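Long-range contacts in Vlm2 (Streptomyces tsusimaensis, PDB 6ECB), which works in the nonribosomal synthesis of the depsipeptide valinomycin, this chain being its thioesterase domain, which probably releases the finished product from the assembly line: residues F86-A97 and I116-R127; I135-L143 and V249-Y259. All coordinates share one frame; numbering follows the deposited sequence.

Interaction 1 (F86-A97 and I116-R127); sequences FEEMVQFCSDSA and IAFYLATMLLDR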
loop_
_atom_site.group_PDB
_atom_site.type_symbol
_atom_site.label_atom_id
_atom_site.label_comp_id
_atom_site.label_asym_id
_atom_site.label_seq_id
_atom_site.Cartn_x
_atom_site.Cartn_y
_atom_site.Cartn_z
ATOM N N PHE A 86 -9.742 7.537 9.012
ATOM C CA PHE A 86 -9.502 6.154 8.604
ATOM C C PHE A 86 -10.777 5.514 8.069
ATOM O O PHE A 86 -10.766 4.884 7.004
ATOM C CB PHE A 86 -8.950 5.336 9.777
ATOM C CG PHE A 86 -8.719 3.889 9.445
ATOM C CD1 PHE A 86 -9.561 2.921 9.956
ATOM C CD2 PHE A 86 -7.671 3.488 8.638
ATOM C CE1 PHE A 86 -9.365 1.587 9.676
ATOM C CE2 PHE A 86 -7.464 2.129 8.355
ATOM C CZ PHE A 86 -8.336 1.185 8.879
ATOM N N GLU A 87 -11.899 5.699 8.788
ATOM C CA GLU A 87 -13.169 5.111 8.354
ATOM C C GLU A 87 -13.610 5.674 7.006
ATOM O O GLU A 87 -14.054 4.921 6.125
ATOM C CB GLU A 87 -14.254 5.345 9.421
ATOM N N GLU A 88 -13.464 6.990 6.814
ATOM C CA GLU A 88 -13.792 7.608 5.529
ATOM C C GLU A 88 -12.914 7.058 4.408
ATOM O O GLU A 88 -13.384 6.835 3.284
ATOM C CB GLU A 88 -13.640 9.130 5.628
ATOM C CG GLU A 88 -14.693 9.798 6.515
ATOM C CD GLU A 88 -14.411 11.246 6.824
ATOM O OE1 GLU A 88 -13.280 11.713 6.643
ATOM O OE2 GLU A 88 -15.342 11.941 7.250
ATOM N N MET A 89 -11.624 6.861 4.689
ATOM C CA MET A 89 -10.716 6.304 3.694
ATOM C C MET A 89 -11.127 4.894 3.296
ATOM O O MET A 89 -11.131 4.545 2.100
ATOM C CB MET A 89 -9.286 6.325 4.242
ATOM C CG MET A 89 -8.235 5.922 3.218
ATOM S SD MET A 89 -8.228 7.006 1.755
ATOM C CE MET A 89 -7.003 6.102 0.812
ATOM N N VAL A 90 -11.510 4.074 4.282
ATOM C CA VAL A 90 -11.964 2.719 3.980
ATOM C C VAL A 90 -13.176 2.768 3.067
ATOM O O VAL A 90 -13.288 1.987 2.106
ATOM C CB VAL A 90 -12.278 1.959 5.278
ATOM C CG1 VAL A 90 -12.998 0.634 4.946
ATOM C CG2 VAL A 90 -11.000 1.688 6.063
ATOM N N GLN A 91 -14.097 3.684 3.358
ATOM C CA GLN A 91 -15.294 3.838 2.544
ATOM C C GLN A 91 -14.936 4.245 1.125
ATOM O O GLN A 91 -15.455 3.667 0.158
ATOM C CB GLN A 91 -16.229 4.847 3.210
ATOM C CG GLN A 91 -17.506 5.072 2.460
ATOM C CD GLN A 91 -18.414 3.860 2.521
ATOM O OE1 GLN A 91 -18.825 3.317 1.493
ATOM N NE2 GLN A 91 -18.725 3.428 3.737
ATOM N N PHE A 92 -14.063 5.254 0.971
ATOM C CA PHE A 92 -13.640 5.661 -0.362
ATOM C C PHE A 92 -13.067 4.467 -1.118
ATOM O O PHE A 92 -13.378 4.246 -2.298
ATOM C CB PHE A 92 -12.573 6.753 -0.307
ATOM C CG PHE A 92 -13.078 8.138 0.014
ATOM C CD1 PHE A 92 -14.014 8.770 -0.792
ATOM C CD2 PHE A 92 -12.534 8.843 1.076
ATOM C CE1 PHE A 92 -14.434 10.068 -0.512
ATOM C CE2 PHE A 92 -12.943 10.131 1.369
ATOM C CZ PHE A 92 -13.896 10.751 0.576
ATOM N N CYS A 93 -12.207 3.698 -0.448
ATOM C CA CYS A 93 -11.489 2.624 -1.117
ATOM C C CYS A 93 -12.408 1.449 -1.424
ATOM O O CYS A 93 -12.277 0.806 -2.479
ATOM C CB CYS A 93 -10.313 2.175 -0.259
ATOM S SG CYS A 93 -8.982 3.376 -0.171
ATOM N N SER A 94 -13.347 1.160 -0.523
ATOM C CA SER A 94 -14.338 0.117 -0.773
ATOM C C SER A 94 -15.179 0.454 -1.990
ATOM O O SER A 94 -15.372 -0.376 -2.893
ATOM C CB SER A 94 -15.251 -0.061 0.448
ATOM O OG SER A 94 -14.532 -0.403 1.612
ATOM N N ASP A 95 -15.692 1.678 -2.031
ATOM C CA ASP A 95 -16.505 2.103 -3.146
ATOM C C ASP A 95 -15.750 1.987 -4.454
ATOM O O ASP A 95 -16.325 1.594 -5.462
ATOM C CB ASP A 95 -16.957 3.541 -2.947
ATOM C CG ASP A 95 -18.039 3.677 -1.882
ATOM O OD1 ASP A 95 -18.606 2.666 -1.413
ATOM O OD2 ASP A 95 -18.326 4.829 -1.526
ATOM N N SER A 96 -14.471 2.365 -4.466
ATOM C CA SER A 96 -13.680 2.270 -5.689
ATOM C C SER A 96 -13.366 0.808 -6.034
ATOM O O SER A 96 -13.448 0.405 -7.203
ATOM C CB SER A 96 -12.394 3.095 -5.506
ATOM O OG SER A 96 -11.537 3.029 -6.630
ATOM N N ALA A 97 -12.979 0.017 -5.048
ATOM C CA ALA A 97 -12.615 -1.371 -5.317
ATOM C C ALA A 97 -13.830 -2.180 -5.765
ATOM O O ALA A 97 -13.695 -3.137 -6.531
ATOM C CB ALA A 97 -12.002 -2.010 -4.076
ATOM N N ILE A 116 -6.056 -0.777 5.795
ATOM C CA ILE A 116 -7.153 -0.334 4.958
ATOM C C ILE A 116 -7.723 -1.511 4.177
ATOM O O ILE A 116 -8.942 -1.676 4.072
ATOM C CB ILE A 116 -6.694 0.794 4.012
ATOM C CG1 ILE A 116 -6.348 2.036 4.832
ATOM C CG2 ILE A 116 -7.821 1.121 3.030
ATOM C CD1 ILE A 116 -5.689 3.136 4.005
ATOM N N ALA A 117 -6.845 -2.346 3.625
ATOM C CA ALA A 117 -7.280 -3.503 2.846
ATOM C C ALA A 117 -8.110 -4.467 3.683
ATOM O O ALA A 117 -9.117 -5.007 3.207
ATOM C CB ALA A 117 -6.056 -4.208 2.273
ATOM N N PHE A 118 -7.701 -4.707 4.932
ATOM C CA PHE A 118 -8.500 -5.578 5.800
ATOM C C PHE A 118 -9.910 -5.029 5.965
ATOM O O PHE A 118 -10.914 -5.736 5.769
ATOM C CB PHE A 118 -7.820 -5.730 7.174
ATOM C CG PHE A 118 -8.619 -6.595 8.131
ATOM C CD1 PHE A 118 -9.646 -6.060 8.893
ATOM C CD2 PHE A 118 -8.375 -7.964 8.211
ATOM C CE1 PHE A 118 -10.403 -6.880 9.736
ATOM C CE2 PHE A 118 -9.130 -8.776 9.041
ATOM C CZ PHE A 118 -10.139 -8.246 9.790
ATOM N N TYR A 119 -10.014 -3.741 6.299
ATOM C CA TYR A 119 -11.321 -3.156 6.543
ATOM C C TYR A 119 -12.124 -3.008 5.247
ATOM O O TYR A 119 -13.352 -3.183 5.259
ATOM C CB TYR A 119 -11.158 -1.810 7.229
ATOM C CG TYR A 119 -11.105 -1.888 8.737
ATOM C CD1 TYR A 119 -9.913 -2.093 9.404
ATOM C CD2 TYR A 119 -12.244 -1.679 9.489
ATOM C CE1 TYR A 119 -9.861 -2.149 10.772
ATOM C CE2 TYR A 119 -12.197 -1.716 10.869
ATOM C CZ TYR A 119 -11.001 -1.968 11.499
ATOM O OH TYR A 119 -10.954 -1.997 12.889
ATOM N N LEU A 120 -11.439 -2.715 4.139
ATOM C CA LEU A 120 -12.057 -2.685 2.810
ATOM C C LEU A 120 -12.704 -4.028 2.494
ATOM O O LEU A 120 -13.879 -4.109 2.086
ATOM C CB LEU A 120 -10.955 -2.359 1.776
ATOM C CG LEU A 120 -11.240 -1.949 0.372
ATOM C CD1 LEU A 120 -9.904 -1.479 -0.204
ATOM C CD2 LEU A 120 -11.832 -3.110 -0.347
ATOM N N ALA A 121 -11.951 -5.099 2.698
ATOM C CA ALA A 121 -12.494 -6.435 2.477
ATOM C C ALA A 121 -13.712 -6.695 3.354
ATOM O O ALA A 121 -14.701 -7.279 2.886
ATOM C CB ALA A 121 -11.412 -7.479 2.717
ATOM N N THR A 122 -13.676 -6.284 4.631
ATOM C CA THR A 122 -14.839 -6.539 5.471
ATOM C C THR A 122 -16.042 -5.770 4.955
ATOM O O THR A 122 -17.167 -6.291 4.954
ATOM C CB THR A 122 -14.606 -6.209 6.958
ATOM O OG1 THR A 122 -14.620 -4.801 7.166
ATOM C CG2 THR A 122 -13.324 -6.771 7.464
ATOM N N MET A 123 -15.820 -4.545 4.468
ATOM C CA MET A 123 -16.922 -3.756 3.929
ATOM C C MET A 123 -17.496 -4.382 2.656
ATOM O O MET A 123 -18.716 -4.390 2.468
ATOM C CB MET A 123 -16.459 -2.324 3.650
ATOM C CG MET A 123 -17.551 -1.341 3.322
ATOM S SD MET A 123 -16.939 0.371 3.467
ATOM C CE MET A 123 -16.574 0.494 5.201
ATOM N N LEU A 124 -16.641 -4.895 1.769
ATOM C CA LEU A 124 -17.150 -5.571 0.580
ATOM C C LEU A 124 -17.994 -6.780 0.969
ATOM O O LEU A 124 -19.066 -6.995 0.413
ATOM C CB LEU A 124 -15.988 -5.981 -0.324
ATOM C CG LEU A 124 -15.253 -4.807 -0.976
ATOM C CD1 LEU A 124 -14.021 -5.326 -1.697
ATOM C CD2 LEU A 124 -16.138 -4.029 -1.939
ATOM N N LEU A 125 -17.518 -7.584 1.925
ATOM C CA LEU A 125 -18.301 -8.751 2.322
ATOM C C LEU A 125 -19.672 -8.340 2.846
ATOM O O LEU A 125 -20.687 -8.977 2.544
ATOM C CB LEU A 125 -17.553 -9.537 3.389
ATOM C CG LEU A 125 -16.257 -10.199 2.946
ATOM C CD1 LEU A 125 -15.541 -10.743 4.173
ATOM C CD2 LEU A 125 -16.514 -11.302 1.992
ATOM N N ASP A 126 -19.718 -7.255 3.617
ATOM C CA ASP A 126 -20.987 -6.778 4.154
ATOM C C ASP A 126 -21.949 -6.362 3.056
ATOM O O ASP A 126 -23.166 -6.377 3.264
ATOM C CB ASP A 126 -20.751 -5.596 5.086
ATOM C CG ASP A 126 -20.127 -5.990 6.395
ATOM O OD1 ASP A 126 -20.046 -7.185 6.721
ATOM O OD2 ASP A 126 -19.698 -5.073 7.101
ATOM N N ARG A 127 -21.424 -5.955 1.893
ATOM C CA ARG A 127 -22.233 -5.571 0.755
ATOM C C ARG A 127 -22.483 -6.723 -0.213
ATOM O O ARG A 127 -23.063 -6.496 -1.277
ATOM C CB ARG A 127 -21.566 -4.434 -0.044
ATOM C CG ARG A 127 -21.233 -3.181 0.734
ATOM C CD ARG A 127 -20.351 -2.230 -0.113
ATOM N NE ARG A 127 -20.891 -2.051 -1.465
ATOM C CZ ARG A 127 -20.375 -1.224 -2.376
ATOM N NH1 ARG A 127 -19.312 -0.485 -2.074
ATOM N NH2 ARG A 127 -20.927 -1.131 -3.585
#
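Phe86 and Tyr119 meet in a T-shaped stack at one end of this helix pair. The edge of the Phe86 ring, at CE1 and CZ, is directed at the Tyr119 face near CD1; the ring centroids lie 5.2 Å apart and the planes stand at 88°. The extended first torsion of Phe86 (chi1 178°, CG opposite the backbone N) swings its ring out to the tyrosine. Tyrosine suits its place because its OH can leave the apolar contact and bond to the Leu228 carbonyl.

Aliphatic and sulfur-containing side chains make up most of the remaining contact. Ile116 passes alongside Phe86, its CG1 3.7 Å from Phe86 CE2, while its CD1 touches Met89 CG and its CG2 approaches Cys93 SG. Val90 uses both methyls: CG1 meets Met123 CE at 3.6 Å, and CG2 packs on Tyr119 CB as well as over a face of the Phe86 ring. The fork of Leu120 serves two residues a turn apart, CD1 lying 3.7 Å from Cys93 CB and CD2 lying 3.9 Å from Ala97 CB; the small Cys93 and Ala97 leave room for it.

Polar groups are few. In the conformer described, buried Ser94 turns OG back to Val90 O (2.7 Å), which also accepts a hydrogen bond from Ser94 N; OG then lies beside the Met123 side chain. At the exposed end, Arg127 NH1 makes a salt bridge to Asp95 OD1 at 3.3 Å, the carboxylate and guanidinium planes steeply inclined.

The segment axes approach to 8.9 Å and cross at -59°. Ala97 and Ile116 rest on strand 40-44, and Leu120 and Leu124 on Ile107 of strand 105-110: two helices covering a sheet in an alpha/beta-hydrolase fold, where helix 112-126 follows the probable nucleophile elbow at Ser111.

Interaction 2 (I135-L143 and V249-Y259); sequences IILDTPPRL and VARLFSAWENY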
loop_
_atom_site.group_PDB
_atom_site.type_symbol
_atom_site.label_atom_id
_atom_site.label_comp_id
_atom_site.label_asym_id
_atom_site.label_seq_id
_atom_site.Cartn_x
_atom_site.Cartn_y
_atom_site.Cartn_z
ATOM N N ILE A 135 -4.304 -10.052 0.916
ATOM C CA ILE A 135 -2.852 -10.128 0.865
ATOM C C ILE A 135 -2.300 -8.996 1.727
ATOM O O ILE A 135 -2.456 -7.810 1.393
ATOM C CB ILE A 135 -2.344 -10.030 -0.577
ATOM C CG1 ILE A 135 -2.835 -11.244 -1.364
ATOM C CG2 ILE A 135 -0.811 -9.839 -0.628
ATOM C CD1 ILE A 135 -2.553 -11.177 -2.862
ATOM N N ILE A 136 -1.631 -9.356 2.820
ATOM C CA ILE A 136 -0.984 -8.397 3.711
ATOM C C ILE A 136 0.512 -8.407 3.415
ATOM O O ILE A 136 1.180 -9.452 3.490
ATOM C CB ILE A 136 -1.249 -8.721 5.190
ATOM C CG1 ILE A 136 -2.738 -8.564 5.528
ATOM C CG2 ILE A 136 -0.342 -7.852 6.089
ATOM C CD1 ILE A 136 -3.285 -7.163 5.363
ATOM N N LEU A 137 1.056 -7.228 3.112
ATOM C CA LEU A 137 2.480 -7.087 2.829
ATOM C C LEU A 137 3.162 -6.466 4.050
ATOM O O LEU A 137 3.142 -5.246 4.253
ATOM C CB LEU A 137 2.694 -6.249 1.577
ATOM C CG LEU A 137 2.105 -6.848 0.300
ATOM C CD1 LEU A 137 2.358 -5.870 -0.851
ATOM C CD2 LEU A 137 2.678 -8.215 -0.026
ATOM N N ASP A 138 3.703 -7.342 4.886
ATOM C CA ASP A 138 4.691 -7.019 5.910
ATOM C C ASP A 138 4.240 -5.985 6.945
ATOM O O ASP A 138 5.034 -5.139 7.371
ATOM C CB ASP A 138 6.002 -6.559 5.241
ATOM C CG ASP A 138 7.174 -6.659 6.171
ATOM O OD1 ASP A 138 7.248 -7.670 6.908
ATOM O OD2 ASP A 138 8.031 -5.756 6.144
ATOM N N THR A 139 2.983 -6.067 7.411
ATOM C CA THR A 139 2.590 -5.313 8.583
ATOM C C THR A 139 1.808 -6.242 9.501
ATOM O O THR A 139 0.954 -6.990 9.020
ATOM C CB THR A 139 1.717 -4.058 8.289
ATOM O OG1 THR A 139 1.457 -3.372 9.518
ATOM C CG2 THR A 139 0.414 -4.388 7.709
ATOM N N PRO A 140 2.055 -6.181 10.803
ATOM C CA PRO A 140 1.159 -6.846 11.754
ATOM C C PRO A 140 -0.151 -6.100 11.860
ATOM O O PRO A 140 -0.260 -4.926 11.465
ATOM C CB PRO A 140 1.920 -6.767 13.087
ATOM C CG PRO A 140 3.246 -6.220 12.794
ATOM C CD PRO A 140 3.106 -5.436 11.514
ATOM N N PRO A 141 -1.139 -6.696 12.500
ATOM C CA PRO A 141 -2.390 -5.957 12.686
ATOM C C PRO A 141 -2.226 -4.774 13.610
ATOM O O PRO A 141 -2.931 -3.768 13.431
ATOM C CB PRO A 141 -3.365 -7.017 13.241
ATOM C CG PRO A 141 -2.598 -8.190 13.562
ATOM C CD PRO A 141 -1.259 -8.123 12.853
ATOM N N ARG A 142 -1.305 -4.839 14.570
ATOM C CA ARG A 142 -0.891 -3.659 15.315
ATOM C C ARG A 142 0.007 -2.814 14.423
ATOM O O ARG A 142 1.112 -3.246 14.065
ATOM C CB ARG A 142 -0.122 -4.041 16.572
ATOM C CG ARG A 142 -0.967 -4.475 17.678
ATOM C CD ARG A 142 -0.133 -4.829 18.930
ATOM N NE ARG A 142 0.436 -3.682 19.632
ATOM C CZ ARG A 142 -0.190 -2.986 20.576
ATOM N NH1 ARG A 142 -1.436 -3.292 20.931
ATOM N NH2 ARG A 142 0.416 -1.966 21.157
ATOM N N LEU A 143 -0.438 -1.612 14.079
ATOM C CA LEU A 143 0.368 -0.779 13.190
ATOM C C LEU A 143 1.604 -0.286 13.939
ATOM O O LEU A 143 1.526 0.075 15.112
ATOM C CB LEU A 143 -0.451 0.400 12.667
ATOM C CG LEU A 143 0.279 1.311 11.667
ATOM C CD1 LEU A 143 0.847 0.554 10.451
ATOM C CD2 LEU A 143 -0.642 2.427 11.204
ATOM N N VAL A 249 8.528 -6.427 17.163
ATOM C CA VAL A 249 7.608 -6.333 16.044
ATOM C C VAL A 249 7.394 -7.703 15.413
ATOM O O VAL A 249 6.272 -8.055 15.051
ATOM C CB VAL A 249 8.132 -5.309 15.006
ATOM C CG1 VAL A 249 7.364 -5.375 13.735
ATOM C CG2 VAL A 249 8.070 -3.903 15.574
ATOM N N ALA A 250 8.473 -8.487 15.304
ATOM C CA ALA A 250 8.384 -9.801 14.682
ATOM C C ALA A 250 7.324 -10.667 15.359
ATOM O O ALA A 250 6.586 -11.384 14.684
ATOM C CB ALA A 250 9.734 -10.508 14.744
ATOM N N ARG A 251 7.238 -10.603 16.690
ATOM C CA ARG A 251 6.293 -11.457 17.424
ATOM C C ARG A 251 4.846 -10.996 17.290
ATOM O O ARG A 251 3.954 -11.650 17.858
ATOM C CB ARG A 251 6.682 -11.526 18.902
ATOM C CG ARG A 251 6.492 -10.236 19.655
ATOM C CD ARG A 251 6.767 -10.431 21.153
ATOM N NE ARG A 251 8.177 -10.691 21.341
ATOM C CZ ARG A 251 9.065 -9.878 21.927
ATOM N NH1 ARG A 251 10.329 -10.234 21.960
ATOM N NH2 ARG A 251 8.710 -8.741 22.513
ATOM N N LEU A 252 4.574 -9.911 16.558
ATOM C CA LEU A 252 3.208 -9.420 16.405
ATOM C C LEU A 252 2.525 -9.903 15.141
ATOM O O LEU A 252 1.313 -9.711 14.999
ATOM C CB LEU A 252 3.175 -7.886 16.432
ATOM C CG LEU A 252 3.689 -7.273 17.732
ATOM C CD1 LEU A 252 3.665 -5.743 17.614
ATOM C CD2 LEU A 252 2.829 -7.742 18.911
ATOM N N PHE A 253 3.255 -10.543 14.219
ATOM C CA PHE A 253 2.630 -10.919 12.960
ATOM C C PHE A 253 1.607 -12.027 13.148
ATOM O O PHE A 253 0.596 -12.048 12.444
ATOM C CB PHE A 253 3.690 -11.355 11.941
ATOM C CG PHE A 253 4.330 -10.194 11.230
ATOM C CD1 PHE A 253 3.755 -9.670 10.086
ATOM C CD2 PHE A 253 5.470 -9.602 11.724
ATOM C CE1 PHE A 253 4.330 -8.589 9.431
ATOM C CE2 PHE A 253 6.039 -8.507 11.064
ATOM C CZ PHE A 253 5.456 -8.010 9.932
ATOM N N SER A 254 1.873 -12.966 14.062
ATOM C CA SER A 254 0.985 -14.117 14.219
ATOM C C SER A 254 -0.424 -13.698 14.610
ATOM O O SER A 254 -1.383 -14.469 14.406
ATOM C CB SER A 254 1.567 -15.076 15.253
ATOM O OG SER A 254 1.543 -14.539 16.578
ATOM N N ALA A 255 -0.583 -12.495 15.163
ATOM C CA ALA A 255 -1.909 -12.026 15.545
ATOM C C ALA A 255 -2.851 -11.864 14.354
ATOM O O ALA A 255 -4.051 -11.698 14.573
ATOM C CB ALA A 255 -1.775 -10.730 16.350
ATOM N N TRP A 256 -2.366 -11.912 13.099
ATOM C CA TRP A 256 -3.325 -11.935 11.988
ATOM C C TRP A 256 -4.305 -13.082 12.141
ATOM O O TRP A 256 -5.451 -12.961 11.708
ATOM C CB TRP A 256 -2.662 -12.027 10.604
ATOM C CG TRP A 256 -2.221 -10.677 10.152
ATOM C CD1 TRP A 256 -0.938 -10.248 9.981
ATOM C CD2 TRP A 256 -3.065 -9.568 9.833
ATOM N NE1 TRP A 256 -0.929 -8.924 9.582
ATOM C CE2 TRP A 256 -2.219 -8.482 9.487
ATOM C CE3 TRP A 256 -4.454 -9.378 9.803
ATOM C CZ2 TRP A 256 -2.720 -7.231 9.150
ATOM C CZ3 TRP A 256 -4.941 -8.132 9.479
ATOM C CH2 TRP A 256 -4.080 -7.080 9.151
ATOM N N GLU A 257 -3.892 -14.169 12.788
ATOM C CA GLU A 257 -4.802 -15.292 12.994
ATOM C C GLU A 257 -5.990 -14.921 13.877
ATOM O O GLU A 257 -7.074 -15.520 13.747
ATOM C CB GLU A 257 -4.019 -16.478 13.562
ATOM C CG GLU A 257 -4.854 -17.730 13.663
ATOM C CD GLU A 257 -4.038 -19.026 13.668
ATOM O OE1 GLU A 257 -2.778 -18.971 13.633
ATOM O OE2 GLU A 257 -4.682 -20.107 13.709
ATOM N N ASN A 258 -5.841 -13.918 14.745
ATOM C CA ASN A 258 -6.962 -13.442 15.548
ATOM C C ASN A 258 -8.126 -13.013 14.670
ATOM O O ASN A 258 -9.280 -13.039 15.110
ATOM C CB ASN A 258 -6.595 -12.214 16.376
ATOM C CG ASN A 258 -5.483 -12.447 17.362
ATOM O OD1 ASN A 258 -4.903 -13.527 17.452
ATOM N ND2 ASN A 258 -5.196 -11.412 18.150
ATOM N N TYR A 259 -7.817 -12.535 13.468
ATOM C CA TYR A 259 -8.756 -11.830 12.599
ATOM C C TYR A 259 -9.102 -12.648 11.374
ATOM O O TYR A 259 -9.640 -12.116 10.399
ATOM C CB TYR A 259 -8.162 -10.460 12.217
ATOM C CG TYR A 259 -7.745 -9.733 13.475
ATOM C CD1 TYR A 259 -8.697 -9.341 14.409
ATOM C CD2 TYR A 259 -6.408 -9.479 13.758
ATOM C CE1 TYR A 259 -8.314 -8.717 15.612
ATOM C CE2 TYR A 259 -6.032 -8.885 14.947
ATOM C CZ TYR A 259 -6.966 -8.493 15.854
ATOM O OH TYR A 259 -6.571 -7.909 17.049
#
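Trp256, Phe253 and two consecutive prolines, Pro140 and Pro141, form a largely apolar proline–aromatic contact where the loop leaving the end of strand 134-137 meets the turn and 3-10 segment after helix 247-250. With CG beside the backbone N (chi1 -82°), the Trp256 indole reaches in between Ile136 and Pro141. Pro141 CD sits 3.4 Å from the centroid of the five-membered ring of Trp256, and Ile136 CG1 lies over the opposite face, 4.0 Å from the centroid of the six-membered ring of Trp256; both are CH-pi contacts. At the edge, NE1 donates to Thr139 O across 2.8 Å with an N-H...O angle of 161°; the acceptor lies in the indole plane and offers a lone pair in its carbonyl plane. Together with the two covered faces, this in-plane bond restrains the rotation of the indole. Tryptophan suits the site by combining two broad faces with an N-H.

Phe253 presents a face to Pro140, whose CG stands 4.0 Å from the ring centroid, almost on the normal. The prolines also touch aliphatic and aromatic neighbours: Pro140 CB meets Leu252 CB at 3.7 Å, and Pro141 CB meets Tyr259 CE2 at 3.7 Å.

Phe253 CZ comes within 3.5 Å of Asp138 OD1. That carboxylate is hydrogen-bonded to Thr242 N and His245 NE2 through OD1 and to His273 ND1 through OD2, consistent with the acid of a Ser-His-Asp triad with Ser111.

Strand 134-137 runs between strands 105-110 and 237-241; Trp256 reaches Val239 of the latter, Thr139 touches His115 of helix 112-126, and Tyr259 packs on Pro229.

Overall arrangement
Both contacts belong to the same thioesterase domain and share no segment, yet they adjoin: Phe118 of helix 112-126, uninvolved in interaction 1, packs against Trp256 and Tyr259 of interaction 2. Their centres are about 19 Å apart. Interaction 1 joins two helices over the sheet; it is mainly buried and apolar, with one aromatic pair, a salt bridge at its exposed end and no hydrogen bond between the helices. Interaction 2 is partly buried and joins loop to turn, relying on proline–aromatic faces and one indole-to-carbonyl bond. Each lies beside a different part of the probable catalytic apparatus, interaction 1 along the elbow helix and interaction 2 at the Asp138 loop.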